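Local coordinates for mRNA-capping enzyme subunit alpha (PDB 3KYH), which catalyses the second step of mRNA capping, transferring GMP from GTP to the 5'-diphosphate end of RNA through a covalent enzyme-GMP intermediate, at residues V296-D302 with L375-T380; L28-V32 with E99-Y103; R109-L113 with T124-G128. The contacts are given in a common frame with arbitrary orientation. Residues are numbered along the deposited sequence.

Interaction 1. Residues V296-D302 with L375-T380; sequences VWQGGAD and LNGNHT
Val296 lies near the end of strand 293-297, extended (phi/psi -121/124), its CA 5.7 Å from Gly377 CA. Its side chain (m) runs along the irregular 375-380 backbone: CB is 3.6 Å from Asn378 O and CG2 3.5 Å from Thr380 OG1. At Trp297, CA to CA with His379 is 5.2 Å, and His379 CA makes a CA-H...O contact with Trp297 O at 3.1 Å. Chi1 of 95° and chi2 of -73° lay the indole against Asn376, whose CB forms a CH-pi contact 4.2 Å from the five-membered ring centroid; the backbone of the beta subunit also packs on Trp297 and Leu375. Gln298 CA then meets His379 CD2 at 3.9 Å. Gly299 turns the chain with positive phi (71/-119), so that Asp302, opening helix 302-309, comes back with OD1 3.3 Å from Leu375 CD2 and 3.0 Å from Asn376 ND2. The contact thus joins a strand end to the loop before helix 380-392 within the OB-fold domain of a eukaryotic guanylyltransferase.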
loop_
_atom_site.group_PDB
_atom_site.type_symbol
_atom_site.label_atom_id
_atom_site.label_comp_id
_atom_site.label_asym_id
_atom_site.label_seq_id
_atom_site.Cartn_x
_atom_site.Cartn_y
_atom_site.Cartn_z
ATOM N N VAL C 296 -41.458 -7.956 -6.900
ATOM C CA VAL C 296 -40.586 -8.137 -5.727
ATOM C C VAL C 296 -39.159 -8.584 -6.069
ATOM O O VAL C 296 -38.950 -9.632 -6.699
ATOM C CB VAL C 296 -41.207 -9.114 -4.683
ATOM C CG1 VAL C 296 -42.544 -8.565 -4.148
ATOM C CG2 VAL C 296 -41.364 -10.536 -5.249
ATOM N N TRP C 297 -38.179 -7.805 -5.616
ATOM C CA TRP C 297 -36.785 -8.032 -6.006
ATOM C C TRP C 297 -36.158 -9.283 -5.392
ATOM O O TRP C 297 -36.244 -9.501 -4.186
ATOM C CB TRP C 297 -35.921 -6.762 -5.874
ATOM C CG TRP C 297 -35.148 -6.592 -4.590
ATOM C CD1 TRP C 297 -35.657 -6.264 -3.360
ATOM C CD2 TRP C 297 -33.722 -6.712 -4.416
ATOM N NE1 TRP C 297 -34.640 -6.177 -2.432
ATOM C CE2 TRP C 297 -33.445 -6.452 -3.049
ATOM C CE3 TRP C 297 -32.658 -7.020 -5.278
ATOM C CZ2 TRP C 297 -32.143 -6.500 -2.520
ATOM C CZ3 TRP C 297 -31.367 -7.044 -4.757
ATOM C CH2 TRP C 297 -31.123 -6.794 -3.387
ATOM N N GLN C 298 -35.578 -10.111 -6.258
ATOM C CA GLN C 298 -34.923 -11.358 -5.876
ATOM C C GLN C 298 -33.452 -11.303 -6.300
ATOM O O GLN C 298 -33.114 -10.703 -7.328
ATOM C CB GLN C 298 -35.633 -12.527 -6.563
ATOM C CG GLN C 298 -35.527 -13.880 -5.853
ATOM C CD GLN C 298 -35.991 -15.055 -6.723
ATOM O OE1 GLN C 298 -35.663 -15.135 -7.913
ATOM N NE2 GLN C 298 -36.730 -15.991 -6.115
ATOM N N GLY C 299 -32.587 -11.922 -5.498
ATOM C CA GLY C 299 -31.149 -11.972 -5.774
ATOM C C GLY C 299 -30.451 -10.635 -5.591
ATOM O O GLY C 299 -30.453 -10.080 -4.488
ATOM N N GLY C 300 -29.861 -10.126 -6.675
ATOM C CA GLY C 300 -29.114 -8.862 -6.676
ATOM C C GLY C 300 -28.974 -8.272 -8.067
ATOM O O GLY C 300 -27.860 -8.047 -8.552
ATOM N N ALA C 301 -30.114 -8.014 -8.704
ATOM C CA ALA C 301 -30.146 -7.539 -10.089
ATOM C C ALA C 301 -30.782 -6.158 -10.284
ATOM O O ALA C 301 -30.693 -5.588 -11.376
ATOM C CB ALA C 301 -30.801 -8.586 -10.996
ATOM N N ASP C 302 -31.385 -5.627 -9.218
ATOM C CA ASP C 302 -32.041 -4.313 -9.203
ATOM C C ASP C 302 -31.118 -3.123 -9.504
ATOM O O ASP C 302 -31.457 -2.257 -10.317
ATOM C CB ASP C 302 -32.809 -4.126 -7.882
ATOM C CG ASP C 302 -32.836 -2.681 -7.403
ATOM O OD1 ASP C 302 -31.901 -2.298 -6.666
ATOM O OD2 ASP C 302 -33.800 -1.948 -7.721
ATOM N N LEU C 375 -34.953 2.109 -1.855
ATOM C CA LEU C 375 -34.587 1.667 -3.203
ATOM C C LEU C 375 -35.640 0.774 -3.898
ATOM O O LEU C 375 -36.375 1.271 -4.768
ATOM C CB LEU C 375 -33.186 1.049 -3.209
ATOM C CG LEU C 375 -32.761 0.133 -4.351
ATOM C CD1 LEU C 375 -32.892 0.826 -5.673
ATOM C CD2 LEU C 375 -31.323 -0.344 -4.114
ATOM N N ASN C 376 -35.687 -0.517 -3.552
ATOM C CA ASN C 376 -36.600 -1.450 -4.219
ATOM C C ASN C 376 -37.830 -1.762 -3.390
ATOM O O ASN C 376 -38.389 -0.844 -2.788
ATOM C CB ASN C 376 -35.911 -2.703 -4.806
ATOM C CG ASN C 376 -34.767 -3.233 -3.957
ATOM O OD1 ASN C 376 -34.887 -3.399 -2.751
ATOM N ND2 ASN C 376 -33.654 -3.544 -4.606
ATOM N N GLY C 377 -38.238 -3.032 -3.360
ATOM C CA GLY C 377 -39.469 -3.469 -2.694
ATOM C C GLY C 377 -39.286 -4.364 -1.483
ATOM O O GLY C 377 -39.792 -4.054 -0.406
ATOM N N ASN C 378 -38.611 -5.497 -1.680
ATOM C CA ASN C 378 -38.241 -6.466 -0.629
ATOM C C ASN C 378 -38.086 -7.872 -1.171
ATOM O O ASN C 378 -38.875 -8.310 -2.022
ATOM C CB ASN C 378 -39.210 -6.508 0.560
ATOM C CG ASN C 378 -38.701 -5.739 1.762
ATOM O OD1 ASN C 378 -39.381 -4.826 2.238
ATOM N ND2 ASN C 378 -37.509 -6.095 2.257
ATOM N N HIS C 379 -37.083 -8.567 -0.636
ATOM C CA HIS C 379 -36.687 -9.893 -1.105
ATOM C C HIS C 379 -37.834 -10.883 -0.964
ATOM O O HIS C 379 -38.519 -10.886 0.064
ATOM C CB HIS C 379 -35.409 -10.362 -0.395
ATOM C CG HIS C 379 -34.887 -11.681 -0.879
ATOM N ND1 HIS C 379 -34.169 -12.534 -0.066
ATOM C CD2 HIS C 379 -35.002 -12.308 -2.075
ATOM C CE1 HIS C 379 -33.845 -13.619 -0.747
ATOM N NE2 HIS C 379 -34.345 -13.510 -1.967
ATOM N N THR C 380 -38.056 -11.662 -2.027
ATOM C CA THR C 380 -39.160 -12.626 -2.148
ATOM C C THR C 380 -39.405 -13.333 -0.812
ATOM O O THR C 380 -40.478 -13.186 -0.225
ATOM C CB THR C 380 -38.944 -13.614 -3.352
ATOM O OG1 THR C 380 -38.860 -12.872 -4.584
ATOM C CG2 THR C 380 -40.080 -14.646 -3.469
#

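Interaction 2. Residues L28-V32 with E99-Y103; sequences LKMMV and ENNYY
Residues 28-32 form a central turn of helix 23-35, with Val32 N donating to Leu28 O at 2.9 Å. Residues 99-103 lead from a loop into strand 102-105: Asn100 (phi/psi -68/87) is the centre of an inverse gamma turn, and from Asn101 onward the chain is extended. The backbones stay well apart, CA to CA being 8.7 Å for Leu28 with Tyr102 and 8.8 Å for Lys29 with Asn100, so side chains bridge the gap and bury 240 Å² between the segments. Tyr102 (chi1 -79°, chi2 45°) points toward the helix and makes the largest share of the buried surface, with Lys29 next. Leu28 CB touches Tyr102 CE2 at 3.7 Å; one turn later Val32 (t) brings CG2 to the ring edge, 3.5 Å from Tyr102 OH and 4.4 Å from Tyr102 CE2. This is helix-on-sheet packing in the nucleotidyltransferase domain: strand 102-105 pairs antiparallel with strand 91-96, and Leu28 and Val32 also rest on Phe81 of the adjoining strand 76-84. Lys29 starts out sideways, but its extended m,t,t,t side chain passes Tyr102, with CG 4.0 Å from Tyr102 OH, and its NZ gives a hydrogen bond of 2.9 Å to Asn100 O. Lys29 NZ lies equally near Asn100 CB, at 2.9 Å, a tight approach. The Asn100 CA-to-CB bond points toward the helix, whereas that of Asn101 points away; Asn101 ND2 is hydrogen-bonded to Asp97 OD1 across the loop that joins the two strands.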
loop_
_atom_site.group_PDB
_atom_site.type_symbol
_atom_site.label_atom_id
_atom_site.label_comp_id
_atom_site.label_asym_id
_atom_site.label_seq_id
_atom_site.Cartn_x
_atom_site.Cartn_y
_atom_site.Cartn_z
ATOM N N LEU C 28 -21.488 -7.647 35.281
ATOM C CA LEU C 28 -22.876 -7.663 35.689
ATOM C C LEU C 28 -23.588 -8.791 34.960
ATOM O O LEU C 28 -24.355 -9.542 35.568
ATOM C CB LEU C 28 -23.508 -6.301 35.414
ATOM C CG LEU C 28 -23.144 -5.257 36.477
ATOM C CD1 LEU C 28 -21.939 -4.408 36.106
ATOM C CD2 LEU C 28 -24.323 -4.359 36.757
ATOM N N LYS C 29 -23.274 -8.935 33.668
ATOM C CA LYS C 29 -23.767 -10.050 32.844
ATOM C C LYS C 29 -23.573 -11.385 33.595
ATOM O O LYS C 29 -24.498 -12.200 33.628
ATOM C CB LYS C 29 -23.178 -10.040 31.406
ATOM C CG LYS C 29 -23.750 -8.939 30.461
ATOM C CD LYS C 29 -23.614 -9.212 28.931
ATOM C CE LYS C 29 -24.647 -8.398 28.093
ATOM N NZ LYS C 29 -24.823 -8.643 26.583
ATOM N N MET C 30 -22.437 -11.536 34.288
ATOM C CA MET C 30 -22.148 -12.705 35.139
ATOM C C MET C 30 -23.078 -12.816 36.349
ATOM O O MET C 30 -23.805 -13.801 36.460
ATOM C CB MET C 30 -20.670 -12.763 35.550
ATOM C CG MET C 30 -19.732 -13.087 34.389
ATOM S SD MET C 30 -18.141 -12.226 34.429
ATOM C CE MET C 30 -17.591 -12.443 32.733
ATOM N N MET C 31 -23.107 -11.795 37.206
ATOM C CA MET C 31 -24.070 -11.712 38.320
ATOM C C MET C 31 -25.498 -12.144 37.908
ATOM O O MET C 31 -26.156 -12.912 38.632
ATOM C CB MET C 31 -24.101 -10.296 38.926
ATOM C CG MET C 31 -22.735 -9.692 39.304
ATOM S SD MET C 31 -22.765 -8.023 40.025
ATOM C CE MET C 31 -23.772 -8.366 41.480
ATOM N N VAL C 32 -25.932 -11.674 36.731
ATOM C CA VAL C 32 -27.261 -11.939 36.174
ATOM C C VAL C 32 -27.455 -13.402 35.776
ATOM O O VAL C 32 -28.567 -13.926 35.909
ATOM C CB VAL C 32 -27.609 -11.015 34.964
ATOM C CG1 VAL C 32 -29.080 -11.136 34.577
ATOM C CG2 VAL C 32 -27.350 -9.545 35.273
ATOM N N GLU C 99 -30.754 -5.060 22.443
ATOM C CA GLU C 99 -29.428 -5.643 22.449
ATOM C C GLU C 99 -29.016 -5.535 23.928
ATOM O O GLU C 99 -29.356 -4.547 24.579
ATOM C CB GLU C 99 -28.523 -4.834 21.504
ATOM C CG GLU C 99 -27.110 -5.362 21.331
ATOM C CD GLU C 99 -27.062 -6.761 20.757
ATOM O OE1 GLU C 99 -27.452 -6.926 19.587
ATOM O OE2 GLU C 99 -26.637 -7.685 21.482
ATOM N N ASN C 100 -28.382 -6.570 24.484
ATOM C CA ASN C 100 -28.013 -6.577 25.913
ATOM C C ASN C 100 -26.921 -5.577 26.293
ATOM O O ASN C 100 -25.717 -5.895 26.281
ATOM C CB ASN C 100 -27.647 -7.983 26.395
ATOM C CG ASN C 100 -28.773 -8.651 27.135
ATOM O OD1 ASN C 100 -28.706 -8.864 28.354
ATOM N ND2 ASN C 100 -29.837 -8.961 26.406
ATOM N N ASN C 101 -27.367 -4.359 26.592
ATOM C CA ASN C 101 -26.480 -3.231 26.849
ATOM C C ASN C 101 -26.966 -2.507 28.106
ATOM O O ASN C 101 -28.180 -2.356 28.289
ATOM C CB ASN C 101 -26.445 -2.310 25.630
ATOM C CG ASN C 101 -26.575 -3.075 24.302
ATOM O OD1 ASN C 101 -25.735 -3.923 23.958
ATOM N ND2 ASN C 101 -27.638 -2.767 23.549
ATOM N N TYR C 102 -26.032 -2.080 28.964
ATOM C CA TYR C 102 -26.340 -1.720 30.356
ATOM C C TYR C 102 -26.218 -0.234 30.733
ATOM O O TYR C 102 -25.119 0.340 30.731
ATOM C CB TYR C 102 -25.482 -2.576 31.300
ATOM C CG TYR C 102 -25.962 -4.000 31.535
ATOM C CD1 TYR C 102 -26.384 -4.818 30.474
ATOM C CD2 TYR C 102 -25.947 -4.546 32.829
ATOM C CE1 TYR C 102 -26.784 -6.108 30.700
ATOM C CE2 TYR C 102 -26.338 -5.863 33.060
ATOM C CZ TYR C 102 -26.760 -6.629 31.992
ATOM O OH TYR C 102 -27.184 -7.925 32.211
ATOM N N TYR C 103 -27.334 0.362 31.155
ATOM C CA TYR C 103 -27.365 1.800 31.448
ATOM C C TYR C 103 -27.263 2.143 32.947
ATOM O O TYR C 103 -27.642 1.317 33.780
ATOM C CB TYR C 103 -28.510 2.488 30.675
ATOM C CG TYR C 103 -28.354 2.371 29.153
ATOM C CD1 TYR C 103 -29.041 1.400 28.412
ATOM C CD2 TYR C 103 -27.483 3.214 28.460
ATOM C CE1 TYR C 103 -28.869 1.296 27.014
ATOM C CE2 TYR C 103 -27.284 3.112 27.083
ATOM C CZ TYR C 103 -27.984 2.163 26.364
ATOM O OH TYR C 103 -27.763 2.091 25.009
#

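Interaction 3. Residues R109-L113 with T124-G128; sequences RFPRL and TLQDG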
loop_
_atom_site.group_PDB
_atom_site.type_symbol
_atom_site.label_atom_id
_atom_site.label_comp_id
_atom_site.label_asym_id
_atom_site.label_seq_id
_atom_site.Cartn_x
_atom_site.Cartn_y
_atom_site.Cartn_z
ATOM N N ARG C 109 -33.331 4.857 45.949
ATOM C CA ARG C 109 -33.252 4.106 47.191
ATOM C C ARG C 109 -34.296 2.990 47.249
ATOM O O ARG C 109 -35.388 3.157 47.814
ATOM C CB ARG C 109 -33.338 5.062 48.389
ATOM C CG ARG C 109 -32.054 5.878 48.648
ATOM C CD ARG C 109 -31.959 7.169 47.821
ATOM N NE ARG C 109 -30.638 7.790 47.945
ATOM C CZ ARG C 109 -30.391 9.095 47.831
ATOM N NH1 ARG C 109 -31.374 9.972 47.611
ATOM N NH2 ARG C 109 -29.145 9.532 47.968
ATOM N N PHE C 110 -33.947 1.861 46.634
ATOM C CA PHE C 110 -34.832 0.700 46.607
ATOM C C PHE C 110 -34.602 -0.181 47.848
ATOM O O PHE C 110 -33.481 -0.666 48.040
ATOM C CB PHE C 110 -34.731 -0.049 45.274
ATOM C CG PHE C 110 -35.022 0.818 44.048
ATOM C CD1 PHE C 110 -34.320 0.611 42.855
ATOM C CD2 PHE C 110 -36.004 1.835 44.079
ATOM C CE1 PHE C 110 -34.554 1.423 41.736
ATOM C CE2 PHE C 110 -36.277 2.640 42.943
ATOM C CZ PHE C 110 -35.549 2.432 41.773
ATOM N N PRO C 111 -35.640 -0.339 48.712
ATOM C CA PRO C 111 -35.593 -0.849 50.099
ATOM C C PRO C 111 -36.262 -2.190 50.456
ATOM O O PRO C 111 -36.000 -3.209 49.804
ATOM C CB PRO C 111 -36.322 0.264 50.874
ATOM C CG PRO C 111 -37.074 1.050 49.838
ATOM C CD PRO C 111 -36.907 0.377 48.512
ATOM N N ARG C 112 -36.981 -2.181 51.585
ATOM C CA ARG C 112 -38.032 -3.139 51.930
ATOM C C ARG C 112 -38.934 -2.486 52.996
ATOM O O ARG C 112 -39.013 -1.248 53.104
ATOM C CB ARG C 112 -37.430 -4.402 52.531
ATOM C CG ARG C 112 -37.012 -5.490 51.582
ATOM C CD ARG C 112 -35.576 -5.848 51.972
ATOM N NE ARG C 112 -35.223 -7.255 51.778
ATOM C CZ ARG C 112 -34.025 -7.688 51.396
ATOM N NH1 ARG C 112 -33.052 -6.814 51.143
ATOM N NH2 ARG C 112 -33.813 -9.006 51.253
ATOM N N LEU C 113 -39.652 -3.329 53.743
ATOM C CA LEU C 113 -40.174 -2.967 55.061
ATOM C C LEU C 113 -40.486 -4.280 55.801
ATOM O O LEU C 113 -41.658 -4.670 55.874
ATOM C CB LEU C 113 -41.395 -2.027 54.989
ATOM C CG LEU C 113 -41.536 -0.979 56.105
ATOM C CD1 LEU C 113 -41.293 0.393 55.492
ATOM C CD2 LEU C 113 -42.920 -0.993 56.780
ATOM N N THR C 124 -32.683 0.494 55.141
ATOM C CA THR C 124 -33.002 -0.779 54.479
ATOM C C THR C 124 -32.747 -0.709 52.962
ATOM O O THR C 124 -32.550 0.383 52.420
ATOM C CB THR C 124 -34.455 -1.140 54.730
ATOM O OG1 THR C 124 -35.256 -0.017 54.364
ATOM C CG2 THR C 124 -34.682 -1.447 56.197
ATOM N N LEU C 125 -32.759 -1.861 52.285
ATOM C CA LEU C 125 -32.263 -1.952 50.901
ATOM C C LEU C 125 -32.854 -3.105 50.058
ATOM O O LEU C 125 -33.594 -3.927 50.594
ATOM C CB LEU C 125 -30.719 -1.980 50.919
ATOM C CG LEU C 125 -29.842 -0.896 50.266
ATOM C CD1 LEU C 125 -29.394 -1.375 48.911
ATOM C CD2 LEU C 125 -30.415 0.537 50.173
ATOM N N GLN C 126 -32.529 -3.139 48.755
ATOM C CA GLN C 126 -32.960 -4.169 47.783
ATOM C C GLN C 126 -31.735 -4.732 47.053
ATOM O O GLN C 126 -30.884 -3.960 46.605
ATOM C CB GLN C 126 -33.927 -3.559 46.754
ATOM C CG GLN C 126 -34.869 -4.546 46.050
ATOM C CD GLN C 126 -36.299 -4.552 46.609
ATOM O OE1 GLN C 126 -36.818 -3.488 47.003
ATOM N NE2 GLN C 126 -36.962 -5.741 46.595
ATOM N N ASP C 127 -31.665 -6.065 46.948
ATOM C CA ASP C 127 -30.503 -6.846 46.417
ATOM C C ASP C 127 -31.064 -8.045 45.691
ATOM O O ASP C 127 -31.764 -8.862 46.318
ATOM C CB ASP C 127 -29.593 -7.380 47.554
ATOM C CG ASP C 127 -28.466 -8.367 47.087
ATOM O OD1 ASP C 127 -28.525 -9.064 46.032
ATOM O OD2 ASP C 127 -27.503 -8.515 47.881
ATOM N N GLY C 128 -30.656 -8.170 44.423
ATOM C CA GLY C 128 -31.128 -9.200 43.495
ATOM C C GLY C 128 -32.576 -8.983 43.083
ATOM O O GLY C 128 -33.480 -9.727 43.503
#
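The backbones are in direct contact at this tight crossing, with Pro111 CA and Leu125 CA only 3.6 Å apart and the touching parts running 111° to each other; the side chains leave it in different directions. Phe110 (chi1 m) meets Gln126 CB to CB at 3.9 Å, then carries its ring away to an edge-to-face contact with Phe179 of helix 168-189. Pro111, puckered C-gamma endo, sets its CB 3.7 Å from Thr124 OG1; Thr124 is in the p rotamer, and its hydroxyl is hydrogen-bonded to Glu120 O. Leu125 turns away, its chi1 of -118° and chi2 of -98° both off the usual wells, and packs on Ile84 and Gln91 of the neighbouring strands. Arg112 begins m, but chi2 (129°) and chi3 (147°) lie between wells as the chain bends back, so that NH1 donates to Leu125 O at 3.0 Å with an angle of 156°. That acceptor also sits 2.6 Å from Pro111 O, where neither atom can donate, and Phe110 O approaches Gln126 N at 2.7 Å with a poor angle. The chemistry therefore implies a crossing without regular strand pairing, in which Arg112 gives Leu125 O a donor and probably offsets part of the carbonyl crowding.

Interactions 2 and 3 belong to the nucleotidyltransferase part of the chain, with centres about 20 Å apart on the same side of the chain's centre; interaction 1 lies in the OB-fold domain, its centre about 54 Å from that of interaction 3. None touches another. Interaction 2 is the buried one, whereas interactions 1 and 3 are partly exposed joins made largely by loops. Both nucleotidyltransferase contacts draw on strands 76-84 and 91-96. A lysine in interaction 2 and an arginine in interaction 3 each donate to a backbone carbonyl; interaction 1 has no clear hydrogen bond between its segments and relies on packing against an indole, with a CA-H...O contact of a kind that interaction 3 also has. It alone is touched by the beta subunit.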